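NigD-like protein (Bacteroides vulgatus ATCC 8482, PDB 3K6O) is of unknown function but is made with a signal sequence and a probable lipoprotein motif, and couples an OB-type domain to a beta-sandwich domain. Local coordinates at residues W112-F122 and G168-P179; Q88-M98 and L134-I142. All coordinates share one frame; numbering follows the deposited sequence.

Contact 1 of 2, residues W112-F122 and G168-P179; sequences WPSDDYLNVRF and GMVSFKLDDYSP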
loop_
_atom_site.group_PDB
_atom_site.type_symbol
_atom_site.label_atom_id
_atom_site.label_comp_id
_atom_site.label_asym_id
_atom_site.label_seq_id
_atom_site.Cartn_x
_atom_site.Cartn_y
_atom_site.Cartn_z
ATOM N N TRP A 112 -3.310 -2.437 -6.052
ATOM C CA TRP A 112 -4.235 -1.387 -6.437
ATOM C C TRP A 112 -3.735 -0.037 -5.959
ATOM O O TRP A 112 -3.122 0.061 -4.899
ATOM C CB TRP A 112 -5.642 -1.666 -5.888
ATOM C CG TRP A 112 -5.833 -1.346 -4.432
ATOM C CD1 TRP A 112 -6.458 -0.275 -3.925
ATOM C CD2 TRP A 112 -5.404 -2.132 -3.312
ATOM N NE1 TRP A 112 -6.485 -0.343 -2.552
ATOM C CE2 TRP A 112 -5.821 -1.469 -2.153
ATOM C CE3 TRP A 112 -4.718 -3.342 -3.182
ATOM C CZ2 TRP A 112 -5.553 -1.952 -0.866
ATOM C CZ3 TRP A 112 -4.466 -3.838 -1.886
ATOM C CH2 TRP A 112 -4.890 -3.147 -0.755
ATOM N N PRO A 113 -3.992 1.010 -6.743
ATOM C CA PRO A 113 -3.716 2.361 -6.277
ATOM C C PRO A 113 -4.879 2.923 -5.493
ATOM O O PRO A 113 -6.023 2.573 -5.747
ATOM C CB PRO A 113 -3.557 3.151 -7.583
ATOM C CG PRO A 113 -4.488 2.475 -8.540
ATOM C CD PRO A 113 -4.516 0.990 -8.123
ATOM N N SER A 114 -4.560 3.799 -4.564
ATOM C CA SER A 114 -5.491 4.667 -3.907
ATOM C C SER A 114 -5.013 6.102 -4.192
ATOM O O SER A 114 -4.023 6.297 -4.900
ATOM C CB SER A 114 -5.441 4.409 -2.402
ATOM O OG SER A 114 -4.128 4.663 -1.925
ATOM N N ASP A 115 -5.660 7.092 -3.584
ATOM C CA ASP A 115 -5.313 8.489 -3.843
ATOM C C ASP A 115 -3.853 8.753 -3.559
ATOM O O ASP A 115 -3.258 9.560 -4.254
ATOM C CB ASP A 115 -6.181 9.478 -3.025
ATOM C CG ASP A 115 -6.170 10.939 -3.603
ATOM O OD1 ASP A 115 -6.382 11.123 -4.830
ATOM O OD2 ASP A 115 -5.948 11.908 -2.812
ATOM N N ASP A 116 -3.288 8.119 -2.528
ATOM C CA ASP A 116 -1.938 8.461 -2.093
ATOM C C ASP A 116 -0.932 7.352 -2.284
ATOM O O ASP A 116 0.258 7.643 -2.228
ATOM C CB ASP A 116 -1.854 8.871 -0.612
ATOM C CG ASP A 116 -2.668 10.104 -0.273
ATOM O OD1 ASP A 116 -2.771 11.060 -1.082
ATOM O OD2 ASP A 116 -3.187 10.113 0.850
ATOM N N TYR A 117 -1.384 6.118 -2.499
ATOM C CA TYR A 117 -0.462 4.963 -2.489
ATOM C C TYR A 117 -0.694 3.947 -3.559
ATOM O O TYR A 117 -1.800 3.771 -4.006
ATOM C CB TYR A 117 -0.535 4.196 -1.166
ATOM C CG TYR A 117 -0.447 5.024 0.094
ATOM C CD1 TYR A 117 0.783 5.330 0.673
ATOM C CD2 TYR A 117 -1.599 5.489 0.709
ATOM C CE1 TYR A 117 0.887 6.087 1.844
ATOM C CE2 TYR A 117 -1.521 6.251 1.906
ATOM C CZ TYR A 117 -0.278 6.539 2.465
ATOM O OH TYR A 117 -0.194 7.253 3.644
ATOM N N LEU A 118 0.373 3.271 -3.957
ATOM C CA LEU A 118 0.243 1.977 -4.605
ATOM C C LEU A 118 0.352 0.900 -3.509
ATOM O O LEU A 118 1.368 0.769 -2.825
ATOM C CB LEU A 118 1.307 1.777 -5.667
ATOM C CG LEU A 118 1.101 0.501 -6.478
ATOM C CD1 LEU A 118 -0.108 0.628 -7.430
ATOM C CD2 LEU A 118 2.331 0.130 -7.251
ATOM N N ASN A 119 -0.721 0.131 -3.376
ATOM C CA ASN A 119 -0.885 -0.888 -2.348
ATOM C C ASN A 119 -0.646 -2.245 -2.953
ATOM O O ASN A 119 -1.285 -2.627 -3.934
ATOM C CB ASN A 119 -2.288 -0.805 -1.771
ATOM C CG ASN A 119 -2.570 0.576 -1.204
ATOM O OD1 ASN A 119 -1.918 1.015 -0.238
ATOM N ND2 ASN A 119 -3.507 1.310 -1.841
ATOM N N VAL A 120 0.271 -2.980 -2.346
ATOM C CA VAL A 120 0.636 -4.297 -2.836
ATOM C C VAL A 120 0.602 -5.347 -1.701
ATOM O O VAL A 120 1.200 -5.169 -0.662
ATOM C CB VAL A 120 2.020 -4.255 -3.462
ATOM C CG1 VAL A 120 2.307 -5.608 -4.229
ATOM C CG2 VAL A 120 2.132 -3.051 -4.411
ATOM N N ARG A 121 -0.117 -6.436 -1.923
ATOM C CA ARG A 121 -0.027 -7.589 -1.073
ATOM C C ARG A 121 0.700 -8.615 -1.896
ATOM O O ARG A 121 0.339 -8.839 -3.050
ATOM C CB ARG A 121 -1.404 -8.108 -0.673
ATOM C CG ARG A 121 -1.315 -9.264 0.357
ATOM C CD ARG A 121 -2.644 -9.532 1.031
ATOM N NE ARG A 121 -3.507 -10.166 0.056
ATOM C CZ ARG A 121 -4.332 -11.169 0.299
ATOM N NH1 ARG A 121 -4.481 -11.665 1.524
ATOM N NH2 ARG A 121 -5.029 -11.660 -0.707
ATOM N N PHE A 122 1.729 -9.229 -1.319
ATOM C CA PHE A 122 2.608 -10.107 -2.079
ATOM C C PHE A 122 3.297 -11.127 -1.205
ATOM O O PHE A 122 3.221 -11.064 0.027
ATOM C CB PHE A 122 3.656 -9.302 -2.846
ATOM C CG PHE A 122 4.726 -8.660 -1.976
ATOM C CD1 PHE A 122 4.437 -7.575 -1.160
ATOM C CD2 PHE A 122 6.040 -9.117 -2.011
ATOM C CE1 PHE A 122 5.416 -6.981 -0.382
ATOM C CE2 PHE A 122 7.035 -8.512 -1.229
ATOM C CZ PHE A 122 6.714 -7.431 -0.419
ATOM N N GLY A 168 3.000 -10.417 2.659
ATOM C CA GLY A 168 3.554 -9.114 3.006
ATOM C C GLY A 168 2.690 -8.080 2.351
ATOM O O GLY A 168 2.101 -8.357 1.308
HETATM N N MSE A 169 2.560 -6.928 3.008
HETATM C CA MSE A 169 1.858 -5.795 2.474
HETATM C C MSE A 169 2.782 -4.609 2.552
HETATM O O MSE A 169 3.535 -4.481 3.516
HETATM C CB MSE A 169 0.633 -5.489 3.302
HETATM C CG MSE A 169 -0.172 -4.364 2.734
HETATM SE SE MSE A 169 -1.559 -4.996 1.525
HETATM C CE MSE A 169 -2.522 -5.757 3.062
ATOM N N VAL A 170 2.720 -3.746 1.534
ATOM C CA VAL A 170 3.458 -2.507 1.509
ATOM C C VAL A 170 2.630 -1.459 0.753
ATOM O O VAL A 170 1.836 -1.795 -0.169
ATOM C CB VAL A 170 4.828 -2.706 0.820
ATOM C CG1 VAL A 170 4.594 -3.189 -0.575
ATOM C CG2 VAL A 170 5.619 -1.412 0.763
ATOM N N SER A 171 2.811 -0.201 1.155
ATOM C CA SER A 171 2.194 0.936 0.495
ATOM C C SER A 171 3.301 1.851 0.029
ATOM O O SER A 171 4.116 2.252 0.844
ATOM C CB SER A 171 1.282 1.699 1.439
ATOM O OG SER A 171 0.086 0.995 1.658
ATOM N N PHE A 172 3.339 2.141 -1.280
ATOM C CA PHE A 172 4.288 3.065 -1.863
ATOM C C PHE A 172 3.640 4.396 -2.027
ATOM O O PHE A 172 2.621 4.477 -2.643
ATOM C CB PHE A 172 4.706 2.551 -3.228
ATOM C CG PHE A 172 5.393 1.202 -3.171
ATOM C CD1 PHE A 172 6.732 1.124 -2.850
ATOM C CD2 PHE A 172 4.696 0.029 -3.432
ATOM C CE1 PHE A 172 7.375 -0.085 -2.789
ATOM C CE2 PHE A 172 5.332 -1.216 -3.387
ATOM C CZ PHE A 172 6.674 -1.265 -3.049
ATOM N N LYS A 173 4.227 5.453 -1.488
ATOM C CA LYS A 173 3.724 6.787 -1.727
ATOM C C LYS A 173 3.883 7.186 -3.182
ATOM O O LYS A 173 5.001 7.184 -3.713
ATOM C CB LYS A 173 4.420 7.822 -0.836
ATOM C CG LYS A 173 3.894 7.835 0.591
ATOM C CD LYS A 173 4.411 9.046 1.404
ATOM C CE LYS A 173 3.656 10.359 1.022
ATOM N NZ LYS A 173 2.171 10.162 1.075
ATOM N N LEU A 174 2.774 7.564 -3.811
ATOM C CA LEU A 174 2.776 7.872 -5.255
ATOM C C LEU A 174 3.334 9.266 -5.597
ATOM O O LEU A 174 3.974 9.463 -6.649
ATOM C CB LEU A 174 1.396 7.666 -5.831
ATOM C CG LEU A 174 1.028 6.181 -6.087
ATOM C CD1 LEU A 174 -0.461 6.007 -6.459
ATOM C CD2 LEU A 174 1.910 5.535 -7.173
ATOM N N ASP A 175 3.102 10.202 -4.684
ATOM C CA ASP A 175 3.502 11.590 -4.794
ATOM C C ASP A 175 3.115 12.112 -6.165
ATOM O O ASP A 175 1.908 12.192 -6.438
ATOM C CB ASP A 175 4.989 11.744 -4.456
ATOM C CG ASP A 175 5.282 11.437 -2.993
ATOM O OD1 ASP A 175 4.417 11.727 -2.192
ATOM O OD2 ASP A 175 6.350 10.894 -2.648
ATOM N N ASP A 176 4.083 12.434 -7.046
ATOM C CA ASP A 176 3.700 13.113 -8.273
ATOM C C ASP A 176 3.027 12.123 -9.230
ATOM O O ASP A 176 2.477 12.553 -10.184
ATOM C CB ASP A 176 4.872 13.777 -9.008
ATOM C CG ASP A 176 5.556 14.879 -8.236
ATOM O OD1 ASP A 176 5.280 15.182 -7.056
ATOM O OD2 ASP A 176 6.380 15.514 -8.892
ATOM N N TYR A 177 3.115 10.815 -8.975
ATOM C CA TYR A 177 2.507 9.789 -9.842
ATOM C C TYR A 177 1.056 9.408 -9.419
ATOM O O TYR A 177 0.466 8.492 -9.984
ATOM C CB TYR A 177 3.405 8.567 -9.890
ATOM C CG TYR A 177 4.752 8.899 -10.467
ATOM C CD1 TYR A 177 4.927 8.985 -11.816
ATOM C CD2 TYR A 177 5.844 9.180 -9.636
ATOM C CE1 TYR A 177 6.151 9.336 -12.370
ATOM C CE2 TYR A 177 7.065 9.539 -10.154
ATOM C CZ TYR A 177 7.215 9.602 -11.516
ATOM O OH TYR A 177 8.396 9.948 -12.017
ATOM N N SER A 178 0.495 10.138 -8.448
ATOM C CA SER A 178 -0.802 9.813 -7.910
ATOM C C SER A 178 -1.936 10.455 -8.706
ATOM O O SER A 178 -1.699 11.326 -9.558
ATOM C CB SER A 178 -0.867 10.261 -6.457
ATOM O OG SER A 178 -1.283 11.560 -6.401
ATOM N N PRO A 179 -3.187 10.071 -8.400
ATOM C CA PRO A 179 -4.311 10.625 -9.112
ATOM C C PRO A 179 -4.584 12.096 -8.841
ATOM O O PRO A 179 -5.382 12.716 -9.536
ATOM C CB PRO A 179 -5.499 9.781 -8.648
ATOM C CG PRO A 179 -5.013 8.760 -7.801
ATOM C CD PRO A 179 -3.553 8.886 -7.602
HETATM O O HOH W 1 1.174 10.084 -2.337
HETATM O O HOH W 2 -0.998 11.715 -3.402
#
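Tyr-117 to Phe-122 and Gly-168 to Lys-173 run antiparallel as neighbouring strands, and backbone bonds hold the hydrogen-bonded pairs Leu-118/Phe-172, Val-120/Val-170 and Phe-122/Gly-168, though the one from Gly-168 N to Phe-122 O is weak. Leu-174 N extends the ladder into the turn with a nearly straight bond to Asp-116 O (3.0 Å, 175° at the hydrogen), while water 1 gives a proton to the same carbonyl and accepts one from Asp-175 N.

The polar side-chain link is Ser-171 OG, which donates to Asn-119 OD1 at 2.8 Å and lies in the carbonyl plane of that amide. Arg-58 bonds to both oxygens, so the pair is gripped from the OB domain as well. The amide nitrogen of Asn-119 makes weak bonds to Trp-112 O and Ser-114 OG, and CB of Asn-119 lies over one face of the Trp-112 ring.

Apolar contacts divide between the two faces. With Asn-119 and Ser-171, the Tyr-117 ring runs alongside the aliphatic chain of Lys-173, CE1 being 3.7 Å from CG, and Met-169, a selenomethionine, brings SE to 3.8 Å from Arg-121 CB. On the other face Val-120 CG2 meets the edge of the Phe-172 ring in its plane, 3.8 Å from CE2. Phe-122 (chi1 71°) swings CE1 to 3.9 Å from Val-170 CG1. Leu-174 packs CD2 on Leu-118 CB at 4.1 Å, with CD1 against the Tyr-117 backbone.

Ser-114 OG accepts from Tyr-117 N, an ST motif in the tight connection of the 107-113/117-125 beta hairpin, whose second strand here pairs with strand 165-173 in the beta-sandwich domain.

Contact 2 of 2, residues Q88-M98 and L134-I142; sequences QKIIGLNPDNM and LNLVVNEMI
Water 3 is gripped by three groups at the start of this contact: it donates to Lys-89 O and accepts from Asn-135 ND2, at 2.7 Å, and from Leu-136 N. It thus bridges the two segments just ahead of their direct pairing, which is parallel and runs through Ile-91/Val-137, Gly-92/Val-138 and Leu-93/Asn-139. Four backbone bonds hold this ladder, from Ile-91 N to Leu-136 O, Val-138 N to Ile-91 O, Leu-93 N to Val-138 O and Glu-140 N to Leu-93 O; the short strand axes nevertheless diverge by 53°.

After the ladder, asparagine side chains in each segment take up backbone groups of the turns. Asn-97 ND2 donates to Gly-92 O at 2.8 Å, with the oxygen near the amide plane, while Asn-97 OD1 takes Asn-94 N in an almost straight bond (175°). Asn-94 OD1 in turn accepts from Asn-97 N, an Asx motif. Asn-139 OD1 receives Met-141 N in an Asx turn, and Asn-139 ND2 donates to Glu-153 on the neighbouring strand 149-157.

Apolar contacts flank the ladder. Ile-90 CG2 lies 3.7 Å from Val-138 CG2, and Ile-90 CG1 rests against Leu-136 CD2. Leu-93 CB meets Val-137 CG2 at 3.8 Å, while Met-141, a selenomethionine lying at about a right angle to Leu-93, drives its CE tightly against Leu-93 CG (3.4 Å). The bend at chi3 (-95°) turns this methyl toward the leucine, and the SE atoms of Met-141 and Met-98, also a selenomethionine, are 3.8 Å apart.

Backbone bonds therefore set the strand register, asparagine amides satisfy backbone groups of both departing turns, and Leu-93 and Met-141 meet through dispersion contact between their side chains.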
loop_
_atom_site.group_PDB
_atom_site.type_symbol
_atom_site.label_atom_id
_atom_site.label_comp_id
_atom_site.label_asym_id
_atom_site.label_seq_id
_atom_site.Cartn_x
_atom_site.Cartn_y
_atom_site.Cartn_z
ATOM N N GLN A 88 6.749 2.890 1.823
ATOM C CA GLN A 88 8.014 3.094 1.095
ATOM C C GLN A 88 7.910 4.225 0.092
ATOM O O GLN A 88 6.838 4.494 -0.475
ATOM C CB GLN A 88 8.502 1.807 0.378
ATOM C CG GLN A 88 9.107 0.811 1.292
ATOM C CD GLN A 88 9.693 -0.412 0.595
ATOM O OE1 GLN A 88 10.438 -0.325 -0.432
ATOM N NE2 GLN A 88 9.392 -1.559 1.158
ATOM N N LYS A 89 9.032 4.900 -0.115
ATOM C CA LYS A 89 9.110 5.928 -1.130
ATOM C C LYS A 89 9.393 5.273 -2.472
ATOM O O LYS A 89 10.075 4.264 -2.534
ATOM C CB LYS A 89 10.286 6.860 -0.847
ATOM C CG LYS A 89 10.108 7.745 0.381
ATOM C CD LYS A 89 11.527 8.135 0.909
ATOM C CE LYS A 89 11.468 8.973 2.180
ATOM N NZ LYS A 89 11.029 8.160 3.388
ATOM N N ILE A 90 8.931 5.912 -3.538
ATOM C CA ILE A 90 9.451 5.651 -4.882
ATOM C C ILE A 90 10.955 6.000 -4.947
ATOM O O ILE A 90 11.432 6.943 -4.310
ATOM C CB ILE A 90 8.619 6.406 -5.928
ATOM C CG1 ILE A 90 7.214 5.779 -5.979
ATOM C CG2 ILE A 90 9.330 6.415 -7.344
ATOM C CD1 ILE A 90 6.192 6.491 -6.886
ATOM N N ILE A 91 11.711 5.204 -5.684
ATOM C CA ILE A 91 13.109 5.520 -5.944
ATOM C C ILE A 91 13.400 5.552 -7.449
ATOM O O ILE A 91 12.658 5.016 -8.266
ATOM C CB ILE A 91 14.064 4.498 -5.264
ATOM C CG1 ILE A 91 13.861 3.111 -5.823
ATOM C CG2 ILE A 91 13.892 4.478 -3.715
ATOM C CD1 ILE A 91 15.005 2.077 -5.367
ATOM N N GLY A 92 14.551 6.124 -7.788
ATOM C CA GLY A 92 15.050 6.161 -9.162
ATOM C C GLY A 92 15.849 4.915 -9.464
ATOM O O GLY A 92 16.661 4.488 -8.646
ATOM N N LEU A 93 15.562 4.286 -10.599
ATOM C CA LEU A 93 16.332 3.160 -11.089
ATOM C C LEU A 93 17.258 3.674 -12.194
ATOM O O LEU A 93 16.792 4.211 -13.194
ATOM C CB LEU A 93 15.371 2.090 -11.639
ATOM C CG LEU A 93 15.994 1.005 -12.489
ATOM C CD1 LEU A 93 17.054 0.229 -11.672
ATOM C CD2 LEU A 93 14.928 0.039 -13.135
ATOM N N ASN A 94 18.562 3.512 -12.020
ATOM C CA ASN A 94 19.544 4.011 -12.969
ATOM C C ASN A 94 20.607 2.930 -13.200
ATOM O O ASN A 94 20.575 1.929 -12.548
ATOM C CB ASN A 94 20.107 5.331 -12.446
ATOM C CG ASN A 94 20.783 5.187 -11.110
ATOM O OD1 ASN A 94 21.737 4.417 -10.967
ATOM N ND2 ASN A 94 20.339 5.942 -10.133
ATOM N N PRO A 95 21.528 3.111 -14.164
ATOM C CA PRO A 95 22.518 2.056 -14.420
ATOM C C PRO A 95 23.375 1.667 -13.220
ATOM O O PRO A 95 23.797 0.515 -13.121
ATOM C CB PRO A 95 23.407 2.686 -15.496
ATOM C CG PRO A 95 22.494 3.551 -16.239
ATOM C CD PRO A 95 21.591 4.160 -15.196
ATOM N N ASP A 96 23.646 2.595 -12.310
ATOM C CA ASP A 96 24.504 2.288 -11.148
ATOM C C ASP A 96 23.856 1.413 -10.066
ATOM O O ASP A 96 24.510 0.503 -9.558
ATOM C CB ASP A 96 25.053 3.558 -10.510
ATOM C CG ASP A 96 25.864 4.353 -11.487
ATOM O OD1 ASP A 96 26.860 3.819 -12.028
ATOM O OD2 ASP A 96 25.430 5.485 -11.772
ATOM N N ASN A 97 22.600 1.676 -9.727
ATOM C CA ASN A 97 21.886 0.895 -8.717
ATOM C C ASN A 97 21.038 -0.256 -9.308
ATOM O O ASN A 97 20.415 -1.023 -8.560
ATOM C CB ASN A 97 21.005 1.797 -7.814
ATOM C CG ASN A 97 19.866 2.440 -8.584
ATOM O OD1 ASN A 97 19.626 2.084 -9.744
ATOM N ND2 ASN A 97 19.137 3.349 -7.945
HETATM N N MSE A 98 21.038 -0.417 -10.625
HETATM C CA MSE A 98 20.203 -1.472 -11.240
HETATM C C MSE A 98 20.485 -2.849 -10.614
HETATM O O MSE A 98 19.583 -3.597 -10.277
HETATM C CB MSE A 98 20.504 -1.498 -12.748
HETATM C CG MSE A 98 19.944 -2.601 -13.501
HETATM SE SE MSE A 98 20.420 -2.420 -15.428
HETATM C CE MSE A 98 22.366 -2.677 -15.282
ATOM N N LEU A 134 11.167 -5.185 -1.868
ATOM C CA LEU A 134 10.293 -4.825 -2.964
ATOM C C LEU A 134 10.323 -3.288 -3.154
ATOM O O LEU A 134 9.899 -2.541 -2.271
ATOM C CB LEU A 134 8.868 -5.292 -2.686
ATOM C CG LEU A 134 7.892 -5.130 -3.867
ATOM C CD1 LEU A 134 8.229 -6.080 -5.041
ATOM C CD2 LEU A 134 6.448 -5.312 -3.439
ATOM N N ASN A 135 10.782 -2.825 -4.320
ATOM C CA ASN A 135 10.753 -1.394 -4.641
ATOM C C ASN A 135 9.823 -1.036 -5.826
ATOM O O ASN A 135 9.532 -1.856 -6.716
ATOM C CB ASN A 135 12.158 -0.916 -4.983
ATOM C CG ASN A 135 13.064 -0.812 -3.786
ATOM O OD1 ASN A 135 14.009 -1.618 -3.609
ATOM N ND2 ASN A 135 12.826 0.165 -2.983
ATOM N N LEU A 136 9.385 0.198 -5.825
ATOM C CA LEU A 136 8.614 0.806 -6.916
ATOM C C LEU A 136 9.474 1.905 -7.486
ATOM O O LEU A 136 9.817 2.865 -6.789
ATOM C CB LEU A 136 7.313 1.416 -6.403
ATOM C CG LEU A 136 6.320 1.925 -7.461
ATOM C CD1 LEU A 136 5.858 0.784 -8.369
ATOM C CD2 LEU A 136 5.145 2.608 -6.788
ATOM N N VAL A 137 9.893 1.731 -8.738
ATOM C CA VAL A 137 10.932 2.556 -9.264
ATOM C C VAL A 137 10.472 3.305 -10.478
ATOM O O VAL A 137 9.611 2.841 -11.212
ATOM C CB VAL A 137 12.139 1.686 -9.612
ATOM C CG1 VAL A 137 12.464 0.730 -8.421
ATOM C CG2 VAL A 137 11.863 0.934 -10.902
ATOM N N VAL A 138 11.074 4.463 -10.702
ATOM C CA VAL A 138 11.062 5.122 -12.006
ATOM C C VAL A 138 12.280 4.714 -12.802
ATOM O O VAL A 138 13.406 4.922 -12.356
ATOM C CB VAL A 138 11.064 6.648 -11.852
ATOM C CG1 VAL A 138 11.006 7.397 -13.267
ATOM C CG2 VAL A 138 9.921 7.077 -10.922
ATOM N N ASN A 139 12.061 4.130 -13.972
ATOM C CA ASN A 139 13.158 3.633 -14.781
ATOM C C ASN A 139 13.764 4.787 -15.559
ATOM O O ASN A 139 13.157 5.275 -16.521
ATOM C CB ASN A 139 12.653 2.559 -15.747
ATOM C CG ASN A 139 13.800 1.789 -16.436
ATOM O OD1 ASN A 139 14.859 2.348 -16.596
ATOM N ND2 ASN A 139 13.567 0.527 -16.877
ATOM N N GLU A 140 14.957 5.214 -15.157
ATOM C CA GLU A 140 15.597 6.368 -15.750
ATOM C C GLU A 140 16.461 6.006 -16.965
ATOM O O GLU A 140 17.158 6.882 -17.495
ATOM C CB GLU A 140 16.421 7.108 -14.692
ATOM C CG GLU A 140 15.550 7.630 -13.515
ATOM C CD GLU A 140 16.349 8.160 -12.347
ATOM O OE1 GLU A 140 17.563 8.006 -12.372
ATOM O OE2 GLU A 140 15.770 8.751 -11.404
HETATM N N MSE A 141 16.409 4.743 -17.403
HETATM C CA MSE A 141 17.234 4.235 -18.498
HETATM C C MSE A 141 16.521 4.112 -19.878
HETATM O O MSE A 141 17.165 3.758 -20.878
HETATM C CB MSE A 141 17.746 2.802 -18.133
HETATM C CG MSE A 141 18.834 2.777 -17.054
HETATM SE SE MSE A 141 19.407 0.992 -16.651
HETATM C CE MSE A 141 18.183 0.742 -15.107
ATOM N N ILE A 142 15.212 4.360 -19.906
ATOM C CA ILE A 142 14.389 4.198 -21.080
ATOM C C ILE A 142 13.753 5.551 -21.439
ATOM O O ILE A 142 13.604 6.379 -20.575
ATOM C CB ILE A 142 13.283 3.213 -20.813
ATOM C CG1 ILE A 142 12.336 3.697 -19.710
ATOM C CG2 ILE A 142 13.844 1.873 -20.393
ATOM C CD1 ILE A 142 11.173 2.753 -19.511
HETATM O O HOH W 3 10.500 1.498 -3.270
#

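From the N terminus, the chain leaves the OB domain along strand 75-93, whose last part supplies residues 88-98 of contact 2. It then enters the hairpin 107-113/117-125, giving 112-122 of contact 1, and goes on to strand 133-139, where contact 2 closes its loop. Contact 1 closes later, when strand 165-173 returns, so the two loops cross rather than nest. Strand 75-93 joins them: Gln-88 exchanges backbone hydrogen bonds with Ser-171 and Lys-173 before the strand moves on to pair with 133-139. Tyr-177, in the loop that follows strand 165-173 within contact 1, packs its OH on Val-138 of contact 2, a second point where the contacts touch.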